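Local atomic coordinates of SusD superfamily protein (Bacteroides fragilis NCTC 9343, PDB entry 3NQP), a protein that probably binds sugars at the bacterial outer membrane, as other SusD-family lipoproteins do when they deliver glycans to a TonB-dependent transporter. Residues Tyr27-His32 with Tyr190-Lys195; Leu131-Gly136 with Met207-Leu212; Thr214-Thr219 with Thr433-Ile438; Ile362-Ala367 with Val372-Tyr377; Pro481-Asn484 with His490-Leu493. One frame throughout, in Å; residues are numbered along the deposited sequence.

Interaction 1: Tyr27-His32 with Tyr190-Lys195; sequences YIDGIH and YKRGKK
Asp29, on the helical segment 27-32, and Arg192, on the loop segment 190-195, make a salt bridge at the protein surface, with the chain closing over more than 150 residues. Along the helix, the Tyr27 ring meets Trp18 edge-to-face, and Asp29 does the reaching. Its CG lies beside the backbone N (chi1 -73°), which sends the carboxylate to the loop. Arg192 bends at chi2 and chi3 and crosses it at about a right angle. OD2 sits at the guanidinium edge, near its plane, while the carboxylate plane is turned 55° from it. Asp29 OD2 and Arg192 NH2 are 2.3 Å apart, implausibly short, the N-H points poorly at the oxygen, and Asp29 has two conformers, so the fine geometry is doubtful. OD1 takes a separate bond from Tyr197 OH, which steadies the carboxylate. Further on, His32 turns ND1 back to Ile28 O at 2.8 Å, with that oxygen in the imidazole plane, although ND1 comes from above the carbonyl plane; its NE2 bonds Trp198 N. The other side of helix 21-37 packs inward, Tyr27 against helix 89-102, Ile28 against helix 110-135 and Ile31 against both, while the loop of Arg192 runs between helices 163-181 and 200-216.

Interaction 2: Leu131-Gly136 with Met207-Leu212; sequences LYRIYG and MGEVYL
Glu209 and Arg133 join helix 200-216 to the C-terminal turn of helix 110-135 through a long salt bridge and two waters. Along segment 207-212, Met207, present as selenomethionine, packs on helices 163-181 and 228-241, and Gly208 leads into Glu209, which alone reaches across. Its CG is anti to the backbone N (chi1 -161°) and the chain beyond is extended, so the carboxylate stands well out from the helix. Arg133 meets it at about a right angle, bent at chi3, with the guanidinium and carboxylate planes 74° apart. The direct bond, from Arg133 NH1 to Glu209 OE2, is weak at 3.4 Å, with OE2 at the edge of the guanidinium. Water 2 lies in the guanidinium plane, accepts from Arg133 NH2 at 2.9 Å and donates to Glu209 OE2 at 2.7 Å. Water 1 donates to Glu209 OE1 at 2.8 Å and receives only a weak bond from NH2. After Glu209, Val210 packs on Met167, Tyr211 faces helix 228-241, and Leu212 meets helix 382-396. The stronger partners lie outside: Asp130 pairs with Arg133 NH2, and Tyr380 OH bonds Glu209 OE1. Phe129 and Trp454 make cation-pi contacts with the Arg133 guanidinium. The buried arginine thus has its charge shared among two carboxylates, rings and water, which probably favours the ionised forms of both partners, with the direct pair long and the waters carrying the shorter links.

Interaction 3: Thr214-Thr219 with Thr433-Ile438; sequences TSKVTT and TNELAI
Lys216, the last helical residue of helix 200-216, and Glu435 in helix 431-445 have their CA atoms 12.8 Å apart, so only long side chains can span the gap. The contact belongs to the helix-rich, TPR-related scaffold of the SusD family and ties together helices more than 200 residues apart in sequence. The two side chains approach from opposite directions. Lys216 is extended through chi2 (179°), then bends at chi3 and brings its ammonium forward. Glu435 has CG anti to the backbone N and bends at chi2 (87°), which turns its carboxylate to the lysine. Lys216 NZ meets Glu435 OE2 at 2.7 Å, a salt bridge made on the syn lone pair of that oxygen. Water 3 bridges the same two groups: it accepts from NZ and donates to Glu435 OE1, tying in that second oxygen, which lies 3.9 Å from Lys216 NZ. Glu391 OE2 is a further salt-bridge partner of NZ, so helix 382-396 also takes part. The glutamate is buried, but both oxygens have additional donors: Asn394 ND2 for OE1 and the backbone N of Thr460 for OE2. These bonds restrain the rotation of the carboxylate, and the grouped charges should favour an ionised glutamate and a protonated lysine. The water sits 2.7 Å from Lys216 NZ and 2.8 Å from Glu435 OE1.

Interaction 4: Ile362-Ala367 with Val372-Tyr377; sequences IGYVNA and VYCGDY
Cys374 SG lies over one face of the Tyr364 ring, 3.8 Å from its centroid and 32° off the ring normal, a sulfur-aromatic contact at the apolar centre of a small beta hairpin. The nearest ring atom is Tyr364 CE2, 3.3 Å from Cys374 SG. Tyr364 CG stands between its backbone N and carbonyl carbon (chi1 56°), which folds the ring back to the second segment, where CE1 also meets Val372 CB. Tyr373 lies alongside Ile362, pointing the same way, with Ile362 CB in its ring plane at the edge, 3.7 Å from Tyr373 CE1. Outward of these comes the backbone: Tyr364 and Val372 form an antiparallel hydrogen-bonded pair, Val372 N giving to Tyr364 O at 2.8 Å and Tyr364 N to Val372 O at 3.3 Å. Gly363 passes close beside that second carbonyl, and its CA makes a CH contact with Val372 O. At the polar edge Asn366 ND2 lies against Val372 CG2 and, like Tyr364 OH, bonds Glu273; Tyr373 OH bonds Thr312. Tyr373 centres an inverse gamma turn that leaves the hairpin, and the chain then runs into strand 377-381, which pairs with strand 265-269, while Tyr377 packs on helix 39-48.

Interaction 5: Pro481-Asn484 with His490-Leu493; sequences PILN and HKLL
A Leu483 methyl lies against the CB and carbonyl of Lys491 and a methyl of Leu492 in the C-terminal part of the chain, with no hydrogen bond between segments 481-484 and 490-493. From the Leu483 backbone, CB points to the second segment but is still 5.6 Å from Lys491 CB, too far to touch. Its CG takes the place beside the backbone N (chi1 -59°) and closes the distance from Leu483 CG to Lys491 CB to 4.8 Å. The branch then divides. Leu483 CD2 comes to 4.2 Å from Lys491 CB, at the near end of the lysine chain. Leu483 CD1, anti to CA (chi2 176°), does most of the touching: it lies 4.0 Å from Lys491 O, 4.1 Å from Lys491 CB and 4.1 Å from Leu492 CD2. One methyl therefore nestles against both the start of the lysine and the tip of the following leucine. Residues 490-492 end a 3-10 segment, and the contact closes a short loop of the SusD family region, between helices 452-458 and 498-503. It is plain apolar packing. Lys491 runs extended beyond CG, away from Leu483, to a salt bridge with Glu488 and a bond to Gln73 O, while its carbonyl oxygen, beside Leu483 CD1, is bonded by Arg50 NH2. Leu492 also packs on Val469, Phe470 and Arg457. Backbone bonds join Leu483 to Val469.

Interactions 2, 3 and 5 form one neighbourhood: 2 and 3 share helix 200-216, their centres 13 Å apart, and Tyr132 OH touches Thr219 CB at 3.7 Å. Leu493 of interaction 5 packs on the backbone end of helix 110-135, Ile134 O meeting its CB at 3.7 Å, and its CD1 also reaches Thr219 CG2. Interactions 1 and 4 lie apart from these. Their centres are 20 Å from each other, with nearest atoms about 6 Å apart, and interaction 4 is on the opposite side of the chain's centre from 2, 3 and 5. Asp29 and Ile362 each lie near a bound 1,2-ethanediol; these molecules probably come from crystallisation, so they do not by themselves establish a sugar site.

Interaction 1: Tyr27-His32 with Tyr190-Lys195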
# COMPACT_ATOMS: atom_id res chain seq x y z
N TYR A 27 11.98 -10.68 20.65
CA TYR A 27 11.70 -9.30 20.43
C TYR A 27 11.55 -9.01 18.92
O TYR A 27 10.70 -8.21 18.54
CB TYR A 27 12.79 -8.45 21.08
CG TYR A 27 12.36 -7.05 21.44
CD1 TYR A 27 11.86 -6.77 22.71
CD2 TYR A 27 12.48 -6.01 20.52
CE1 TYR A 27 11.52 -5.49 23.08
CE2 TYR A 27 12.14 -4.71 20.88
CZ TYR A 27 11.64 -4.46 22.16
OH TYR A 27 11.28 -3.21 22.55
N ILE A 28 12.33 -9.68 18.08
CA ILE A 28 12.17 -9.57 16.62
C ILE A 28 10.80 -10.03 16.18
O ILE A 28 10.17 -9.40 15.32
CB ILE A 28 13.26 -10.36 15.84
CG1 ILE A 28 14.56 -9.59 15.85
CG2 ILE A 28 12.86 -10.63 14.36
CD1 ILE A 28 14.57 -8.40 14.91
N ASP A 29 10.33 -11.14 16.75
CA ASP A 29 8.97 -11.58 16.46
C ASP A 29 7.94 -10.55 16.87
O ASP A 29 6.99 -10.31 16.15
CB ASP A 29 8.67 -12.93 17.13
CG ASP A 29 9.38 -14.08 16.44
OD1 ASP A 29 10.16 -13.85 15.49
OD2 ASP A 29 9.13 -15.22 16.83
N GLY A 30 8.13 -9.97 18.06
CA GLY A 30 7.23 -8.93 18.57
C GLY A 30 7.23 -7.72 17.66
O GLY A 30 6.18 -7.16 17.39
N ILE A 31 8.40 -7.29 17.26
CA ILE A 31 8.52 -6.17 16.29
C ILE A 31 7.68 -6.48 15.04
O ILE A 31 6.96 -5.60 14.53
CB ILE A 31 9.99 -5.86 15.91
CG1 ILE A 31 10.70 -5.07 17.04
CG2 ILE A 31 10.05 -5.11 14.52
CD1 ILE A 31 12.25 -5.12 16.96
N HIS A 32 7.75 -7.71 14.54
CA HIS A 32 6.97 -8.04 13.35
C HIS A 32 5.44 -8.09 13.58
O HIS A 32 4.67 -7.78 12.70
CB HIS A 32 7.50 -9.31 12.65
CG HIS A 32 8.76 -9.06 11.90
ND1 HIS A 32 10.00 -8.99 12.52
CD2 HIS A 32 8.98 -8.80 10.59
CE1 HIS A 32 10.92 -8.71 11.62
NE2 HIS A 32 10.33 -8.61 10.43
N TYR A 190 16.73 -18.34 9.09
CA TYR A 190 16.47 -19.11 10.33
C TYR A 190 15.17 -19.90 10.26
O TYR A 190 14.69 -20.40 11.27
CB TYR A 190 16.49 -18.13 11.53
CG TYR A 190 17.81 -17.42 11.53
CD1 TYR A 190 18.97 -18.12 11.80
CD2 TYR A 190 17.92 -16.09 11.15
CE1 TYR A 190 20.20 -17.52 11.73
CE2 TYR A 190 19.16 -15.48 11.06
CZ TYR A 190 20.29 -16.19 11.36
OH TYR A 190 21.52 -15.60 11.30
N LYS A 191 14.61 -20.02 9.05
CA LYS A 191 13.43 -20.86 8.83
C LYS A 191 12.29 -20.51 9.76
O LYS A 191 11.60 -21.40 10.24
CB LYS A 191 13.80 -22.35 9.00
CG LYS A 191 14.95 -22.80 8.11
CD LYS A 191 14.64 -22.58 6.64
CE LYS A 191 15.81 -22.92 5.73
NZ LYS A 191 16.52 -21.70 5.25
N ARG A 192 12.10 -19.21 9.99
CA ARG A 192 11.02 -18.72 10.84
C ARG A 192 9.76 -18.36 10.03
O ARG A 192 8.67 -18.23 10.59
CB ARG A 192 11.45 -17.46 11.59
CG ARG A 192 12.81 -17.55 12.30
CD ARG A 192 12.74 -18.33 13.59
NE ARG A 192 12.31 -17.49 14.71
CZ ARG A 192 11.10 -17.50 15.25
NH1 ARG A 192 10.13 -18.29 14.79
NH2 ARG A 192 10.84 -16.70 16.28
N GLY A 193 9.91 -18.14 8.73
CA GLY A 193 8.75 -17.70 7.93
C GLY A 193 9.20 -16.94 6.69
O GLY A 193 9.63 -15.78 6.76
N LYS A 194 9.12 -17.61 5.56
CA LYS A 194 9.67 -17.07 4.32
C LYS A 194 8.81 -15.87 3.87
O LYS A 194 7.58 -15.91 3.91
CB LYS A 194 9.67 -18.19 3.27
CG LYS A 194 10.29 -17.79 1.95
CD LYS A 194 10.07 -18.89 0.87
CE LYS A 194 10.92 -18.56 -0.38
NZ LYS A 194 10.70 -19.57 -1.48
N LYS A 195 9.47 -14.79 3.52
CA LYS A 195 8.85 -13.58 3.02
C LYS A 195 7.91 -12.86 3.99
O LYS A 195 7.26 -11.93 3.60
CB LYS A 195 8.22 -13.85 1.66
CG LYS A 195 9.36 -14.03 0.61
CD LYS A 195 8.91 -14.61 -0.70
CE LYS A 195 10.02 -14.68 -1.72
NZ LYS A 195 9.48 -14.83 -3.13

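Interaction 2: Leu131-Gly136 with Met207-Leu212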
# COMPACT_ATOMS: atom_id res chain seq x y z
N LEU A 131 5.51 8.29 7.98
CA LEU A 131 5.34 9.54 8.72
C LEU A 131 5.71 10.74 7.83
O LEU A 131 5.02 11.76 7.83
CB LEU A 131 6.13 9.54 10.03
CG LEU A 131 5.57 8.59 11.12
CD1 LEU A 131 6.51 8.56 12.26
CD2 LEU A 131 4.18 8.96 11.63
N TYR A 132 6.78 10.61 7.04
CA TYR A 132 7.19 11.72 6.13
C TYR A 132 6.16 11.99 5.04
O TYR A 132 5.86 13.13 4.74
CB TYR A 132 8.55 11.39 5.50
CG TYR A 132 9.07 12.28 4.42
CD1 TYR A 132 8.65 12.14 3.12
CD2 TYR A 132 10.00 13.30 4.72
CE1 TYR A 132 9.14 12.93 2.11
CE2 TYR A 132 10.54 14.11 3.70
CZ TYR A 132 10.10 13.91 2.39
OH TYR A 132 10.59 14.67 1.36
N ARG A 133 5.61 10.93 4.44
CA ARG A 133 4.62 11.13 3.39
C ARG A 133 3.27 11.66 3.89
O ARG A 133 2.55 12.35 3.17
CB ARG A 133 4.42 9.83 2.61
CG ARG A 133 5.68 9.46 1.83
CD ARG A 133 5.44 8.23 0.94
NE ARG A 133 5.27 7.05 1.74
CZ ARG A 133 5.06 5.84 1.24
NH1 ARG A 133 5.03 5.65 -0.08
NH2 ARG A 133 4.92 4.83 2.06
N ILE A 134 2.93 11.30 5.12
CA ILE A 134 1.67 11.73 5.71
C ILE A 134 1.81 13.12 6.33
O ILE A 134 0.99 13.95 6.10
CB ILE A 134 1.21 10.73 6.79
CG1 ILE A 134 0.86 9.39 6.15
CG2 ILE A 134 0.02 11.28 7.68
CD1 ILE A 134 -0.42 9.42 5.31
N TYR A 135 2.87 13.35 7.10
CA TYR A 135 3.00 14.58 7.91
C TYR A 135 4.12 15.52 7.46
O TYR A 135 4.11 16.68 7.89
CB TYR A 135 3.28 14.21 9.37
CG TYR A 135 2.16 13.46 10.02
CD1 TYR A 135 0.99 14.09 10.36
CD2 TYR A 135 2.27 12.09 10.28
CE1 TYR A 135 -0.06 13.39 10.93
CE2 TYR A 135 1.23 11.39 10.85
CZ TYR A 135 0.07 12.04 11.19
OH TYR A 135 -0.98 11.35 11.76
N GLY A 136 5.09 15.04 6.68
CA GLY A 136 6.28 15.82 6.38
C GLY A 136 7.26 15.77 7.55
O GLY A 136 7.82 14.72 7.87
N MSE A 207 14.08 1.24 -0.78
CA MSE A 207 14.98 2.27 -1.33
C MSE A 207 14.48 2.73 -2.69
O MSE A 207 14.53 3.90 -3.01
CB MSE A 207 16.45 1.81 -1.42
CG MSE A 207 17.07 1.50 -0.09
SE MSE A 207 18.90 0.91 -0.22
CE MSE A 207 19.65 2.65 -0.46
N GLY A 208 13.97 1.79 -3.49
CA GLY A 208 13.37 2.16 -4.76
C GLY A 208 12.21 3.13 -4.56
O GLY A 208 12.08 4.09 -5.31
N GLU A 209 11.39 2.88 -3.55
CA GLU A 209 10.20 3.70 -3.30
C GLU A 209 10.60 5.09 -2.79
O GLU A 209 10.09 6.11 -3.26
CB GLU A 209 9.26 3.01 -2.30
CG GLU A 209 7.82 3.50 -2.31
CD GLU A 209 6.96 2.69 -1.35
OE1 GLU A 209 7.47 2.09 -0.39
OE2 GLU A 209 5.77 2.63 -1.57
N VAL A 210 11.52 5.10 -1.84
CA VAL A 210 11.99 6.35 -1.20
C VAL A 210 12.74 7.25 -2.20
O VAL A 210 12.39 8.41 -2.36
CB VAL A 210 12.88 6.05 0.02
CG1 VAL A 210 13.64 7.32 0.46
CG2 VAL A 210 12.05 5.44 1.19
N TYR A 211 13.72 6.69 -2.92
CA TYR A 211 14.49 7.47 -3.89
C TYR A 211 13.68 7.93 -5.13
O TYR A 211 13.86 9.05 -5.63
CB TYR A 211 15.81 6.76 -4.26
CG TYR A 211 16.86 6.91 -3.18
CD1 TYR A 211 16.87 6.04 -2.09
CD2 TYR A 211 17.79 7.90 -3.23
CE1 TYR A 211 17.78 6.14 -1.11
CE2 TYR A 211 18.75 8.05 -2.22
CZ TYR A 211 18.73 7.17 -1.16
OH TYR A 211 19.64 7.29 -0.15
N LEU A 212 12.73 7.13 -5.61
CA LEU A 212 11.84 7.65 -6.61
C LEU A 212 11.03 8.83 -6.10
O LEU A 212 10.87 9.85 -6.77
CB LEU A 212 10.83 6.59 -7.11
CG LEU A 212 9.90 7.12 -8.20
CD1 LEU A 212 10.63 7.67 -9.47
CD2 LEU A 212 8.91 5.96 -8.57
O HOH W 1 6.20 1.72 2.03
O HOH W 2 3.88 2.69 0.38

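Interaction 3: Thr214-Thr219 with Thr433-Ile438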
# COMPACT_ATOMS: atom_id res chain seq x y z
N THR A 214 11.71 10.94 -3.61
CA THR A 214 12.50 12.18 -3.43
C THR A 214 13.00 12.73 -4.76
O THR A 214 13.28 13.93 -4.86
CB THR A 214 13.63 12.02 -2.40
OG1 THR A 214 14.49 10.96 -2.80
CG2 THR A 214 13.03 11.66 -1.00
N SER A 215 13.10 11.88 -5.79
CA SER A 215 13.41 12.36 -7.14
C SER A 215 12.37 13.36 -7.68
O SER A 215 12.72 14.29 -8.40
CB SER A 215 13.49 11.19 -8.13
OG SER A 215 14.57 10.31 -7.85
N LYS A 216 11.10 13.17 -7.31
CA LYS A 216 9.98 13.84 -7.91
C LYS A 216 9.17 14.81 -7.05
O LYS A 216 8.52 15.71 -7.58
CB LYS A 216 9.03 12.77 -8.50
CG LYS A 216 9.64 12.10 -9.71
CD LYS A 216 8.70 11.00 -10.29
CE LYS A 216 7.47 11.55 -10.95
NZ LYS A 216 6.89 10.46 -11.86
N VAL A 217 9.22 14.63 -5.74
CA VAL A 217 8.35 15.36 -4.80
C VAL A 217 9.18 16.23 -3.85
O VAL A 217 10.08 15.74 -3.19
CB VAL A 217 7.49 14.39 -3.95
CG1 VAL A 217 6.41 15.15 -3.12
CG2 VAL A 217 6.81 13.39 -4.87
N THR A 218 8.84 17.51 -3.82
CA THR A 218 9.30 18.46 -2.80
C THR A 218 8.34 18.45 -1.61
O THR A 218 7.11 18.61 -1.78
CB THR A 218 9.41 19.88 -3.39
OG1 THR A 218 10.43 19.90 -4.38
CG2 THR A 218 9.73 20.89 -2.30
N THR A 219 8.86 18.19 -0.42
CA THR A 219 8.09 18.41 0.82
C THR A 219 8.87 19.36 1.70
O THR A 219 10.00 19.07 2.07
CB THR A 219 7.82 17.08 1.57
OG1 THR A 219 7.22 16.17 0.65
CG2 THR A 219 6.84 17.27 2.79
N THR A 433 0.76 10.67 -21.49
CA THR A 433 0.03 9.42 -21.83
C THR A 433 0.69 8.28 -21.05
O THR A 433 0.01 7.43 -20.50
CB THR A 433 0.07 9.17 -23.33
OG1 THR A 433 -0.47 10.31 -23.98
CG2 THR A 433 -0.75 7.87 -23.76
N ASN A 434 2.03 8.25 -21.03
CA ASN A 434 2.79 7.27 -20.30
C ASN A 434 2.52 7.31 -18.79
O ASN A 434 2.27 6.28 -18.18
CB ASN A 434 4.29 7.46 -20.49
CG ASN A 434 4.80 6.99 -21.86
OD1 ASN A 434 4.27 6.05 -22.48
ND2 ASN A 434 5.84 7.66 -22.34
N GLU A 435 2.62 8.49 -18.18
CA GLU A 435 2.37 8.61 -16.71
C GLU A 435 0.97 8.11 -16.36
O GLU A 435 0.79 7.35 -15.41
CB GLU A 435 2.54 10.06 -16.25
CG GLU A 435 2.75 10.19 -14.79
CD GLU A 435 4.22 10.07 -14.38
OE1 GLU A 435 5.02 9.42 -15.09
OE2 GLU A 435 4.58 10.63 -13.33
N LEU A 436 -0.04 8.52 -17.13
CA LEU A 436 -1.41 8.07 -16.87
C LEU A 436 -1.61 6.58 -17.11
O LEU A 436 -2.37 5.93 -16.39
CB LEU A 436 -2.42 8.90 -17.64
CG LEU A 436 -2.47 10.41 -17.32
CD1 LEU A 436 -3.34 11.18 -18.32
CD2 LEU A 436 -2.91 10.71 -15.82
N ALA A 437 -0.95 6.04 -18.12
CA ALA A 437 -0.98 4.61 -18.39
C ALA A 437 -0.39 3.81 -17.20
O ALA A 437 -0.90 2.73 -16.87
CB ALA A 437 -0.24 4.28 -19.72
N ILE A 438 0.64 4.35 -16.56
CA ILE A 438 1.31 3.67 -15.44
C ILE A 438 0.37 3.77 -14.24
O ILE A 438 0.09 2.76 -13.58
CB ILE A 438 2.70 4.27 -15.12
CG1 ILE A 438 3.73 3.98 -16.23
CG2 ILE A 438 3.25 3.73 -13.75
CD1 ILE A 438 5.00 4.95 -16.14
O HOH W 3 7.70 9.57 -14.28

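Interaction 4: Ile362-Ala367 with Val372-Tyr377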
# COMPACT_ATOMS: atom_id res chain seq x y z
N ILE A 362 -9.56 -12.39 0.76
CA ILE A 362 -10.44 -12.68 1.92
C ILE A 362 -10.18 -14.06 2.54
O ILE A 362 -11.07 -14.66 3.18
CB ILE A 362 -11.94 -12.43 1.59
CG1 ILE A 362 -12.41 -13.25 0.38
CG2 ILE A 362 -12.18 -10.94 1.34
CD1 ILE A 362 -14.01 -13.52 0.32
N GLY A 363 -8.97 -14.58 2.37
CA GLY A 363 -8.55 -15.79 3.14
C GLY A 363 -9.23 -17.08 2.65
O GLY A 363 -9.26 -17.33 1.46
N TYR A 364 -9.80 -17.86 3.56
CA TYR A 364 -10.47 -19.13 3.18
C TYR A 364 -11.57 -19.51 4.13
O TYR A 364 -11.78 -18.86 5.16
CB TYR A 364 -9.43 -20.26 3.08
CG TYR A 364 -8.62 -20.46 4.35
CD1 TYR A 364 -9.23 -20.79 5.56
CD2 TYR A 364 -7.23 -20.29 4.34
CE1 TYR A 364 -8.49 -20.95 6.73
CE2 TYR A 364 -6.48 -20.47 5.49
CZ TYR A 364 -7.11 -20.77 6.69
OH TYR A 364 -6.34 -20.90 7.82
N VAL A 365 -12.30 -20.57 3.80
CA VAL A 365 -13.29 -21.11 4.68
C VAL A 365 -12.65 -22.35 5.27
O VAL A 365 -12.19 -23.24 4.54
CB VAL A 365 -14.58 -21.47 3.94
CG1 VAL A 365 -15.61 -21.99 4.92
CG2 VAL A 365 -15.13 -20.26 3.14
N ASN A 366 -12.62 -22.42 6.60
CA ASN A 366 -11.93 -23.51 7.25
C ASN A 366 -12.76 -24.80 7.28
O ASN A 366 -13.88 -24.85 6.74
CB ASN A 366 -11.47 -23.06 8.66
CG ASN A 366 -12.59 -22.85 9.61
OD1 ASN A 366 -13.72 -23.32 9.39
ND2 ASN A 366 -12.30 -22.14 10.68
N ALA A 367 -12.24 -25.86 7.88
CA ALA A 367 -12.91 -27.17 7.83
C ALA A 367 -14.25 -27.14 8.58
O ALA A 367 -15.15 -27.91 8.26
CB ALA A 367 -11.97 -28.29 8.39
N VAL A 372 -12.40 -17.30 7.38
CA VAL A 372 -11.30 -16.74 8.14
C VAL A 372 -10.53 -15.74 7.30
O VAL A 372 -9.98 -16.08 6.28
CB VAL A 372 -10.35 -17.85 8.66
CG1 VAL A 372 -9.21 -17.25 9.48
CG2 VAL A 372 -11.09 -18.89 9.53
N TYR A 373 -10.51 -14.48 7.71
CA TYR A 373 -9.81 -13.43 6.93
C TYR A 373 -8.30 -13.42 7.24
O TYR A 373 -7.80 -12.50 7.87
CB TYR A 373 -10.43 -12.07 7.17
CG TYR A 373 -11.88 -12.02 6.71
CD1 TYR A 373 -12.20 -11.97 5.36
CD2 TYR A 373 -12.92 -12.07 7.61
CE1 TYR A 373 -13.55 -11.93 4.93
CE2 TYR A 373 -14.23 -12.05 7.20
CZ TYR A 373 -14.54 -11.98 5.85
OH TYR A 373 -15.86 -11.95 5.45
N CYS A 374 -7.59 -14.47 6.81
CA CYS A 374 -6.17 -14.60 7.02
C CYS A 374 -5.36 -14.40 5.75
O CYS A 374 -4.26 -14.92 5.63
CB CYS A 374 -5.85 -15.96 7.69
SG CYS A 374 -6.29 -17.39 6.68
N GLY A 375 -5.91 -13.64 4.78
CA GLY A 375 -5.10 -13.22 3.64
C GLY A 375 -3.91 -12.37 4.09
O GLY A 375 -4.07 -11.51 4.94
N ASP A 376 -2.71 -12.62 3.58
CA ASP A 376 -1.54 -11.84 4.03
C ASP A 376 -1.61 -10.45 3.41
O ASP A 376 -2.17 -10.27 2.31
CB ASP A 376 -0.23 -12.50 3.58
CG ASP A 376 0.21 -13.67 4.48
OD1 ASP A 376 -0.50 -13.99 5.47
OD2 ASP A 376 1.29 -14.27 4.15
N TYR A 377 -1.06 -9.45 4.11
CA TYR A 377 -1.01 -8.09 3.56
C TYR A 377 0.32 -7.87 2.81
O TYR A 377 1.37 -7.67 3.44
CB TYR A 377 -1.26 -7.04 4.68
CG TYR A 377 -2.67 -6.48 4.70
CD1 TYR A 377 -3.78 -7.32 4.67
CD2 TYR A 377 -2.90 -5.12 4.67
CE1 TYR A 377 -5.05 -6.80 4.66
CE2 TYR A 377 -4.17 -4.61 4.61
CZ TYR A 377 -5.24 -5.43 4.61
OH TYR A 377 -6.49 -4.88 4.53

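Interaction 5: Pro481-Asn484 with His490-Leu493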
# COMPACT_ATOMS: atom_id res chain seq x y z
N PRO A 481 -10.26 17.69 -10.27
CA PRO A 481 -9.12 17.25 -9.48
C PRO A 481 -9.55 16.81 -8.10
O PRO A 481 -10.53 17.35 -7.58
CB PRO A 481 -8.25 18.50 -9.36
CG PRO A 481 -9.09 19.64 -9.76
CD PRO A 481 -10.21 19.13 -10.60
N ILE A 482 -8.84 15.85 -7.53
CA ILE A 482 -9.14 15.38 -6.17
C ILE A 482 -8.89 16.50 -5.15
O ILE A 482 -9.71 16.68 -4.27
CB ILE A 482 -8.33 14.11 -5.88
CG1 ILE A 482 -8.90 12.99 -6.76
CG2 ILE A 482 -8.41 13.69 -4.42
CD1 ILE A 482 -8.02 11.72 -6.79
N LEU A 483 -7.77 17.23 -5.26
CA LEU A 483 -7.54 18.50 -4.55
C LEU A 483 -7.43 19.70 -5.49
O LEU A 483 -6.86 19.62 -6.56
CB LEU A 483 -6.26 18.46 -3.68
CG LEU A 483 -6.19 17.37 -2.59
CD1 LEU A 483 -4.83 17.37 -1.88
CD2 LEU A 483 -7.38 17.53 -1.61
N ASN A 484 -7.93 20.83 -5.02
CA ASN A 484 -7.85 22.10 -5.70
C ASN A 484 -6.54 22.71 -5.27
O ASN A 484 -6.37 23.06 -4.10
CB ASN A 484 -9.04 22.96 -5.26
CG ASN A 484 -9.05 24.34 -5.90
OD1 ASN A 484 -8.03 24.98 -6.08
ND2 ASN A 484 -10.24 24.82 -6.22
N HIS A 490 -2.27 22.69 1.08
CA HIS A 490 -1.87 22.26 2.44
C HIS A 490 -2.38 20.86 2.77
O HIS A 490 -1.81 20.18 3.61
CB HIS A 490 -2.35 23.27 3.49
CG HIS A 490 -3.84 23.32 3.66
ND1 HIS A 490 -4.67 23.93 2.77
CD2 HIS A 490 -4.64 22.80 4.63
CE1 HIS A 490 -5.92 23.82 3.18
NE2 HIS A 490 -5.94 23.13 4.31
N LYS A 491 -3.42 20.39 2.07
CA LYS A 491 -3.98 19.07 2.34
C LYS A 491 -3.19 17.91 1.71
O LYS A 491 -3.61 16.74 1.84
CB LYS A 491 -5.43 18.96 1.86
CG LYS A 491 -6.46 19.86 2.61
CD LYS A 491 -7.87 19.55 2.14
CE LYS A 491 -8.95 20.42 2.81
NZ LYS A 491 -10.31 20.03 2.22
N LEU A 492 -2.06 18.20 1.04
CA LEU A 492 -1.14 17.13 0.65
C LEU A 492 -0.64 16.38 1.90
O LEU A 492 -0.40 15.17 1.83
CB LEU A 492 0.04 17.68 -0.15
CG LEU A 492 -0.19 18.35 -1.51
CD1 LEU A 492 1.15 18.95 -2.02
CD2 LEU A 492 -0.80 17.35 -2.52
N LEU A 493 -0.45 17.14 3.01
CA LEU A 493 -0.05 16.62 4.30
C LEU A 493 -1.24 16.60 5.25
O LEU A 493 -2.24 17.25 5.02
CB LEU A 493 1.14 17.40 4.90
CG LEU A 493 2.36 17.53 3.99
CD1 LEU A 493 3.46 18.41 4.63
CD2 LEU A 493 2.92 16.17 3.55